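Local atomic coordinates of endo-beta-mannanase (Rhizomucor miehei, PDB entry 4QP0), a protein that probably hydrolyses internal beta-1,4-mannosidic linkages at random in mannans, galactomannans and glucomannans, as a secreted glycoside hydrolase of family 5. Residues I139-N151 with W198-D210. Numbering follows the deposited sequence.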
loop_
_atom_site.group_PDB
_atom_site.type_symbol
_atom_site.label_atom_id
_atom_site.label_comp_id
_atom_site.label_asym_id
_atom_site.label_seq_id
_atom_site.Cartn_x
_atom_site.Cartn_y
_atom_site.Cartn_z
ATOM N N ILE A 139 -5.023 -14.230 13.789
ATOM C CA ILE A 139 -4.764 -14.565 12.381
ATOM C C ILE A 139 -6.027 -15.075 11.664
ATOM O O ILE A 139 -6.247 -14.769 10.487
ATOM C CB ILE A 139 -3.621 -15.615 12.251
ATOM C CG1 ILE A 139 -2.304 -15.070 12.828
ATOM C CG2 ILE A 139 -3.435 -16.066 10.804
ATOM C CD1 ILE A 139 -1.216 -16.114 13.035
ATOM N N ASP A 140 -6.849 -15.852 12.375
ATOM C CA ASP A 140 -8.085 -16.405 11.804
ATOM C C ASP A 140 -9.148 -15.338 11.543
ATOM O O ASP A 140 -9.983 -15.489 10.639
ATOM C CB ASP A 140 -8.640 -17.520 12.686
ATOM C CG ASP A 140 -7.870 -18.815 12.532
ATOM O OD1 ASP A 140 -7.175 -18.978 11.504
ATOM O OD2 ASP A 140 -7.965 -19.673 13.433
ATOM N N SER A 141 -9.095 -14.267 12.332
ATOM C CA SER A 141 -9.965 -13.114 12.155
ATOM C C SER A 141 -9.507 -12.265 10.969
ATOM O O SER A 141 -10.335 -11.706 10.242
ATOM C CB SER A 141 -9.999 -12.277 13.431
ATOM O OG SER A 141 -10.971 -11.253 13.351
ATOM N N PHE A 142 -8.191 -12.166 10.774
ATOM C CA PHE A 142 -7.654 -11.484 9.602
ATOM C C PHE A 142 -7.996 -12.291 8.356
ATOM O O PHE A 142 -8.414 -11.726 7.341
ATOM C CB PHE A 142 -6.141 -11.234 9.730
ATOM C CG PHE A 142 -5.569 -10.320 8.660
ATOM C CD1 PHE A 142 -6.362 -9.347 8.029
ATOM C CD2 PHE A 142 -4.221 -10.414 8.296
ATOM C CE1 PHE A 142 -5.829 -8.516 7.049
ATOM C CE2 PHE A 142 -3.686 -9.575 7.318
ATOM C CZ PHE A 142 -4.489 -8.630 6.695
ATOM N N LYS A 143 -7.852 -13.611 8.450
ATOM C CA LYS A 143 -8.182 -14.501 7.342
ATOM C C LYS A 143 -9.648 -14.387 6.919
ATOM O O LYS A 143 -9.941 -14.100 5.750
ATOM C CB LYS A 143 -7.836 -15.945 7.684
ATOM C CG LYS A 143 -6.367 -16.281 7.521
ATOM C CD LYS A 143 -6.097 -17.707 7.977
ATOM C CE LYS A 143 -4.644 -18.087 7.733
ATOM N NZ LYS A 143 -4.356 -19.470 8.201
ATOM N N GLU A 144 -10.564 -14.585 7.863
ATOM C CA GLU A 144 -11.992 -14.489 7.556
ATOM C C GLU A 144 -12.364 -13.137 6.924
ATOM O O GLU A 144 -13.255 -13.076 6.077
ATOM C CB GLU A 144 -12.869 -14.830 8.774
ATOM C CG GLU A 144 -12.855 -13.815 9.914
ATOM C CD GLU A 144 -13.751 -14.197 11.094
ATOM O OE1 GLU A 144 -13.703 -13.491 12.135
ATOM O OE2 GLU A 144 -14.504 -15.195 10.986
ATOM N N TYR A 145 -11.662 -12.071 7.312
ATOM C CA TYR A 145 -11.859 -10.752 6.707
ATOM C C TYR A 145 -11.383 -10.751 5.258
ATOM O O TYR A 145 -12.103 -10.287 4.363
ATOM C CB TYR A 145 -11.148 -9.657 7.505
ATOM C CG TYR A 145 -11.288 -8.267 6.910
ATOM C CD1 TYR A 145 -12.503 -7.582 6.970
ATOM C CD2 TYR A 145 -10.211 -7.637 6.285
ATOM C CE1 TYR A 145 -12.642 -6.308 6.439
ATOM C CE2 TYR A 145 -10.341 -6.360 5.737
ATOM C CZ TYR A 145 -11.557 -5.698 5.818
ATOM O OH TYR A 145 -11.706 -4.434 5.285
ATOM N N ILE A 146 -10.179 -11.285 5.039
ATOM C CA ILE A 146 -9.594 -11.402 3.704
ATOM C C ILE A 146 -10.531 -12.187 2.791
ATOM O O ILE A 146 -10.866 -11.723 1.702
ATOM C CB ILE A 146 -8.179 -12.025 3.756
ATOM C CG1 ILE A 146 -7.173 -10.981 4.230
ATOM C CG2 ILE A 146 -7.754 -12.599 2.407
ATOM C CD1 ILE A 146 -5.847 -11.562 4.673
ATOM N N SER A 147 -10.974 -13.351 3.257
ATOM C CA SER A 147 -11.942 -14.176 2.531
ATOM C C SER A 147 -13.184 -13.389 2.145
ATOM O O SER A 147 -13.641 -13.470 1.015
ATOM C CB SER A 147 -12.354 -15.387 3.371
ATOM O OG SER A 147 -13.545 -15.974 2.865
ATOM N N HIS A 148 -13.725 -12.635 3.095
ATOM C CA HIS A 148 -14.932 -11.853 2.877
ATOM C C HIS A 148 -14.726 -10.807 1.813
ATOM O O HIS A 148 -15.564 -10.640 0.923
ATOM C CB HIS A 148 -15.358 -11.205 4.187
ATOM C CG HIS A 148 -16.710 -10.551 4.131
ATOM N ND1 HIS A 148 -17.783 -11.058 4.759
ATOM C CD2 HIS A 148 -17.139 -9.398 3.485
ATOM C CE1 HIS A 148 -18.846 -10.273 4.531
ATOM N NE2 HIS A 148 -18.451 -9.258 3.746
ATOM N N VAL A 149 -13.603 -10.100 1.889
ATOM C CA VAL A 149 -13.315 -9.016 0.957
ATOM C C VAL A 149 -13.098 -9.558 -0.453
ATOM O O VAL A 149 -13.709 -9.063 -1.402
ATOM C CB VAL A 149 -12.111 -8.167 1.413
ATOM C CG1 VAL A 149 -11.715 -7.167 0.331
ATOM C CG2 VAL A 149 -12.447 -7.436 2.700
ATOM N N LEU A 150 -12.265 -10.592 -0.580
ATOM C CA LEU A 150 -11.975 -11.188 -1.896
ATOM C C LEU A 150 -13.206 -11.836 -2.542
ATOM O O LEU A 150 -13.342 -11.827 -3.770
ATOM C CB LEU A 150 -10.844 -12.223 -1.815
ATOM C CG LEU A 150 -9.489 -11.926 -1.164
ATOM C CD1 LEU A 150 -8.475 -12.982 -1.576
ATOM C CD2 LEU A 150 -8.967 -10.548 -1.500
ATOM N N ASN A 151 -14.082 -12.401 -1.707
ATOM C CA ASN A 151 -15.290 -13.079 -2.180
ATOM C C ASN A 151 -16.470 -12.152 -2.462
ATOM O O ASN A 151 -17.379 -12.520 -3.207
ATOM C CB ASN A 151 -15.716 -14.182 -1.204
ATOM C CG ASN A 151 -14.866 -15.429 -1.329
ATOM O OD1 ASN A 151 -14.696 -15.972 -2.422
ATOM N ND2 ASN A 151 -14.328 -15.893 -0.210
ATOM N N TRP A 198 4.800 -14.832 9.025
ATOM C CA TRP A 198 3.447 -14.291 9.016
ATOM C C TRP A 198 3.085 -13.775 7.653
ATOM O O TRP A 198 1.968 -13.975 7.186
ATOM C CB TRP A 198 3.310 -13.195 10.067
ATOM C CG TRP A 198 2.005 -12.442 9.998
ATOM C CD1 TRP A 198 0.763 -12.853 10.464
ATOM C CD2 TRP A 198 1.773 -11.110 9.421
ATOM N NE1 TRP A 198 -0.193 -11.899 10.222
ATOM C CE2 TRP A 198 0.343 -10.827 9.606
ATOM C CE3 TRP A 198 2.573 -10.161 8.803
ATOM C CZ2 TRP A 198 -0.235 -9.644 9.168
ATOM C CZ3 TRP A 198 1.982 -8.966 8.377
ATOM C CH2 TRP A 198 0.613 -8.715 8.558
ATOM N N ILE A 199 4.038 -13.126 6.991
ATOM C CA ILE A 199 3.837 -12.627 5.622
ATOM C C ILE A 199 3.620 -13.787 4.659
ATOM O O ILE A 199 2.829 -13.681 3.722
ATOM C CB ILE A 199 5.048 -11.801 5.136
ATOM C CG1 ILE A 199 5.216 -10.524 5.977
ATOM C CG2 ILE A 199 4.951 -11.502 3.640
ATOM C CD1 ILE A 199 4.172 -9.451 5.727
ATOM N N LYS A 200 4.334 -14.885 4.900
ATOM C CA LYS A 200 4.296 -16.056 4.030
ATOM C C LYS A 200 2.892 -16.655 3.971
ATOM O O LYS A 200 2.316 -16.771 2.881
ATOM C CB LYS A 200 5.315 -17.098 4.504
ATOM C CG LYS A 200 5.452 -18.328 3.619
ATOM C CD LYS A 200 6.591 -19.205 4.110
ATOM C CE LYS A 200 6.921 -20.312 3.123
ATOM N NZ LYS A 200 5.944 -21.429 3.206
ATOM N N GLU A 201 2.339 -17.005 5.136
ATOM C CA GLU A 201 1.058 -17.711 5.197
ATOM C C GLU A 201 -0.152 -16.847 4.842
ATOM O O GLU A 201 -1.117 -17.345 4.266
ATOM C CB GLU A 201 0.866 -18.399 6.556
ATOM C CG GLU A 201 0.292 -17.516 7.653
ATOM C CD GLU A 201 -0.184 -18.318 8.848
ATOM O OE1 GLU A 201 0.127 -17.912 9.992
ATOM O OE2 GLU A 201 -0.862 -19.353 8.647
ATOM N N ILE A 202 -0.106 -15.563 5.191
ATOM C CA ILE A 202 -1.164 -14.629 4.804
ATOM C C ILE A 202 -1.191 -14.448 3.287
ATOM O O ILE A 202 -2.256 -14.494 2.675
ATOM C CB ILE A 202 -1.034 -13.264 5.520
ATOM C CG1 ILE A 202 -1.256 -13.418 7.037
ATOM C CG2 ILE A 202 -1.996 -12.236 4.935
ATOM C CD1 ILE A 202 -2.601 -13.981 7.445
ATOM N N SER A 203 -0.025 -14.274 2.676
ATOM C CA SER A 203 0.028 -14.134 1.213
ATOM C C SER A 203 -0.362 -15.441 0.527
ATOM O O SER A 203 -1.021 -15.422 -0.510
ATOM C CB SER A 203 1.393 -13.624 0.725
ATOM O OG SER A 203 2.445 -14.521 1.049
ATOM N N GLU A 204 0.026 -16.572 1.117
ATOM C CA GLU A 204 -0.431 -17.874 0.626
ATOM C C GLU A 204 -1.939 -18.028 0.789
ATOM O O GLU A 204 -2.607 -18.522 -0.115
ATOM C CB GLU A 204 0.331 -19.036 1.273
ATOM C CG GLU A 204 1.679 -19.310 0.614
ATOM C CD GLU A 204 2.587 -20.234 1.424
ATOM O OE1 GLU A 204 2.161 -20.740 2.494
ATOM O OE2 GLU A 204 3.744 -20.448 0.986
ATOM N N TYR A 205 -2.478 -17.578 1.918
ATOM C CA TYR A 205 -3.929 -17.617 2.120
ATOM C C TYR A 205 -4.670 -16.788 1.066
ATOM O O TYR A 205 -5.691 -17.235 0.542
ATOM C CB TYR A 205 -4.323 -17.185 3.534
ATOM C CG TYR A 205 -5.818 -17.263 3.789
ATOM C CD1 TYR A 205 -6.456 -18.498 3.967
ATOM C CD2 TYR A 205 -6.600 -16.103 3.845
ATOM C CE1 TYR A 205 -7.826 -18.572 4.193
ATOM C CE2 TYR A 205 -7.969 -16.165 4.070
ATOM C CZ TYR A 205 -8.575 -17.399 4.247
ATOM O OH TYR A 205 -9.930 -17.463 4.472
ATOM N N ILE A 206 -4.158 -15.594 0.759
ATOM C CA ILE A 206 -4.708 -14.787 -0.337
ATOM C C ILE A 206 -4.620 -15.559 -1.656
ATOM O O ILE A 206 -5.605 -15.634 -2.393
ATOM C CB ILE A 206 -4.033 -13.393 -0.460
ATOM C CG1 ILE A 206 -4.345 -12.538 0.770
ATOM C CG2 ILE A 206 -4.478 -12.670 -1.733
ATOM C CD1 ILE A 206 -3.536 -11.260 0.857
ATOM N N LYS A 207 -3.467 -16.162 -1.937
ATOM C CA LYS A 207 -3.288 -16.904 -3.186
ATOM C C LYS A 207 -4.235 -18.101 -3.371
ATOM O O LYS A 207 -4.636 -18.402 -4.499
ATOM C CB LYS A 207 -1.827 -17.332 -3.368
ATOM C CG LYS A 207 -0.885 -16.196 -3.753
ATOM C CD LYS A 207 -1.142 -15.667 -5.162
ATOM C CE LYS A 207 -0.086 -14.645 -5.546
ATOM N NZ LYS A 207 -0.079 -14.374 -7.005
ATOM N N SER A 208 -4.601 -18.767 -2.272
ATOM C CA SER A 208 -5.505 -19.921 -2.328
ATOM C C SER A 208 -6.941 -19.547 -2.707
ATOM O O SER A 208 -7.615 -20.313 -3.391
ATOM C CB SER A 208 -5.467 -20.736 -1.017
ATOM O OG SER A 208 -6.146 -20.081 0.043
ATOM N N ILE A 209 -7.411 -18.379 -2.272
ATOM C CA ILE A 209 -8.704 -17.852 -2.739
ATOM C C ILE A 209 -8.595 -17.174 -4.117
ATOM O O ILE A 209 -9.379 -17.449 -5.028
ATOM C CB ILE A 209 -9.325 -16.856 -1.734
ATOM C CG1 ILE A 209 -9.494 -17.497 -0.340
ATOM C CG2 ILE A 209 -10.641 -16.303 -2.266
ATOM C CD1 ILE A 209 -10.714 -18.385 -0.183
ATOM N N ASP A 210 -7.617 -16.291 -4.267
ATOM C CA ASP A 210 -7.533 -15.442 -5.459
ATOM C C ASP A 210 -6.325 -15.804 -6.320
ATOM O O ASP A 210 -5.178 -15.518 -5.963
ATOM C CB ASP A 210 -7.495 -13.967 -5.044
ATOM C CG ASP A 210 -7.457 -12.999 -6.235
ATOM O OD1 ASP A 210 -7.022 -13.357 -7.353
ATOM O OD2 ASP A 210 -7.848 -11.837 -6.030
#
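Running in roughly the same direction, helix 139-151 and helix 198-209 meet with Lys-143 beside Tyr-205 and Ile-146 beside Ile-206; their axes approach to 10.3 Å and cross at -32°. Ile-139, Phe-142, Ile-146 and Leu-150, spaced three or four residues apart, form the apolar ridge of the first helix. Ile-202 answers it with two branches: CD1 lies 4.0 Å from Ile-139 CG2, while its CG2 packs against Ile-146 CD1 and Phe-142 CE2. The Phe-142 and Trp-198 ring planes are nearly parallel (about 17°) but do not stack, meeting obliquely with CE2 of the phenylalanine 3.9 Å from CZ2 of the indole, and Ile-146 CD1 sits over the centre of the Phe-142 ring. Further along, Ile-146 CG2 reaches Ile-206 CG1 at 3.8 Å, and Leu-150 CD1 rests on Ile-209 and on CB of Asp-210, the residue that leaves the helix.

Toward the partly exposed margin, Lys-143 lies over one face of Tyr-205 in a CH-pi contact, its CG 3.8 Å from the ring centroid and 14° off the normal. Its chain is extended beyond CG, which carries NZ past the ring to a salt bridge with Glu-201 OE2 at 3.5 Å. Ile-146 CG2 meets the same tyrosine at its edge, so aliphatic groups hold the ring from face and edge, and the phenol OH lies 3.4 Å from Ser-147 CB.

Inward, Leu-150 and Ile-206 both touch Trp-170 of strand 167-171, whose indole NH is hydrogen-bonded to Asp-210 OD2; that carboxylate oxygen is also hydrogen-bonded to His-213 ND1. Two neighbouring, near-parallel helices packed side by side over a strand of the parallel barrel are as expected for the outer helical layer of the (beta/alpha)8 TIM barrel, the fold of glycoside hydrolase family 5.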